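Long-range contact in hyaluronidase (Thermobaculum terrenum, PDB 5DIY), which probably acts as a family 84 glycoside hydrolase that removes O-linked N-acetylglucosamine from proteins: residues I161-T166 with K186-F191. Residues are numbered along the deposited sequence; the frame is centred on the assembly and turned at random.
Sequences IIMCPT and KNIDVF
The ring of F191 carries the delta methyl of I162 on one face: CD1 sits 3.6 Å from the ring centroid and 19° off the normal, a CH-pi contact displaced toward the rim, with I162 CD1 just 3.4 Å from F191 CZ. In I162 an anti chi1 (-177°) brings CG1 alongside the ring and 3.7 Å from CB of D189, and an extended chi2 (160°) then carries CD1 over the face. The W221 ring meets F191 edge-to-face. An alanine in place of F191 would probably leave the I162 methyl without its aromatic surface and W221 without its stacking partner, opening a gap inside the barrel. C164 touches the bound N-acetylglucosamine. On the face of the sheet away from I162 and D189, CG of M163 lies 4.0 Å from CG2 of V190, the two side chains side by side, and V190 CG1 meets the P165 ring. Backbone hydrogen bonds alternate between the parallel strands, D189 N to I161 O (2.9 Å), M163 N to D189 O (2.8 Å) and F191 N to M163 O (2.9 Å), pairing I162 with D189 and M163 with V190. These are neighbouring strands of a TIM barrel, linked through helix 175-183, which covers M163 and P165; helix 137-153 packs on I161 and I188, and strands 113-117 and 218-222 continue the sheet.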
# COMPACT_ATOMS: atom_id res chain seq x y z
N ILE C 161 -13.15 5.61 22.33
CA ILE C 161 -12.72 4.34 21.80
C ILE C 161 -13.02 4.32 20.31
O ILE C 161 -14.10 4.70 19.86
CB ILE C 161 -13.41 3.14 22.51
CG1 ILE C 161 -12.99 3.08 23.98
CG2 ILE C 161 -13.05 1.82 21.81
CD1 ILE C 161 -13.83 2.15 24.83
N ILE C 162 -12.03 3.87 19.55
CA ILE C 162 -12.22 3.52 18.15
C ILE C 162 -11.95 2.01 18.07
O ILE C 162 -10.97 1.51 18.61
CB ILE C 162 -11.34 4.36 17.18
CG1 ILE C 162 -11.65 3.99 15.72
CG2 ILE C 162 -9.85 4.21 17.46
CD1 ILE C 162 -11.23 5.04 14.72
N MET C 163 -12.87 1.28 17.44
CA MET C 163 -12.73 -0.16 17.32
C MET C 163 -12.63 -0.54 15.86
O MET C 163 -13.17 0.15 14.99
CB MET C 163 -13.88 -0.90 18.04
CG MET C 163 -15.24 -0.88 17.34
SD MET C 163 -15.50 -2.17 16.09
CE MET C 163 -15.56 -3.64 17.11
N CYS C 164 -11.93 -1.64 15.59
CA CYS C 164 -11.90 -2.25 14.26
C CYS C 164 -12.68 -3.55 14.34
O CYS C 164 -12.35 -4.42 15.14
CB CYS C 164 -10.47 -2.52 13.78
SG CYS C 164 -10.42 -3.04 12.04
N PRO C 165 -13.74 -3.67 13.52
CA PRO C 165 -14.51 -4.92 13.53
C PRO C 165 -13.75 -6.08 12.89
O PRO C 165 -12.78 -5.87 12.16
CB PRO C 165 -15.76 -4.58 12.71
CG PRO C 165 -15.41 -3.38 11.90
CD PRO C 165 -14.25 -2.70 12.54
N THR C 166 -14.19 -7.29 13.20
CA THR C 166 -13.63 -8.51 12.61
C THR C 166 -14.02 -8.64 11.14
O THR C 166 -13.25 -9.18 10.35
CB THR C 166 -14.07 -9.74 13.44
OG1 THR C 166 -13.64 -9.56 14.80
CG2 THR C 166 -13.47 -11.02 12.89
N LYS C 186 -23.08 4.70 20.67
CA LYS C 186 -22.97 5.43 19.39
C LYS C 186 -21.67 6.21 19.24
O LYS C 186 -21.19 6.39 18.12
CB LYS C 186 -24.14 6.42 19.20
CG LYS C 186 -25.53 5.82 19.19
CD LYS C 186 -25.78 4.85 18.04
CE LYS C 186 -27.21 4.32 18.08
NZ LYS C 186 -27.28 2.87 17.73
N ASN C 187 -21.10 6.66 20.35
CA ASN C 187 -19.88 7.45 20.34
C ASN C 187 -18.57 6.63 20.27
O ASN C 187 -17.49 7.21 20.23
CB ASN C 187 -19.87 8.40 21.54
CG ASN C 187 -21.03 9.40 21.50
OD1 ASN C 187 -21.50 9.80 20.42
ND2 ASN C 187 -21.50 9.80 22.67
N ILE C 188 -18.68 5.29 20.27
CA ILE C 188 -17.56 4.43 19.93
C ILE C 188 -17.42 4.46 18.40
O ILE C 188 -18.38 4.16 17.68
CB ILE C 188 -17.75 2.98 20.45
CG1 ILE C 188 -17.76 3.00 21.98
CG2 ILE C 188 -16.65 2.06 19.89
CD1 ILE C 188 -17.83 1.64 22.66
N ASP C 189 -16.24 4.85 17.93
CA ASP C 189 -15.97 4.93 16.49
C ASP C 189 -15.71 3.53 15.93
O ASP C 189 -15.22 2.66 16.65
CB ASP C 189 -14.80 5.87 16.21
CG ASP C 189 -15.19 7.34 16.31
OD1 ASP C 189 -16.13 7.75 15.61
OD2 ASP C 189 -14.56 8.08 17.08
N VAL C 190 -16.04 3.32 14.66
CA VAL C 190 -15.91 2.00 14.02
C VAL C 190 -15.18 2.12 12.69
O VAL C 190 -15.60 2.86 11.80
CB VAL C 190 -17.28 1.33 13.81
CG1 VAL C 190 -17.13 -0.00 13.07
CG2 VAL C 190 -17.98 1.13 15.15
N PHE C 191 -14.09 1.36 12.56
CA PHE C 191 -13.26 1.36 11.35
C PHE C 191 -13.90 0.55 10.23
O PHE C 191 -14.72 -0.35 10.46
CB PHE C 191 -11.86 0.80 11.63
CG PHE C 191 -10.83 1.84 11.99
CD1 PHE C 191 -10.63 2.96 11.19
CD2 PHE C 191 -10.01 1.67 13.10
CE1 PHE C 191 -9.67 3.90 11.50
CE2 PHE C 191 -9.04 2.61 13.42
CZ PHE C 191 -8.87 3.73 12.62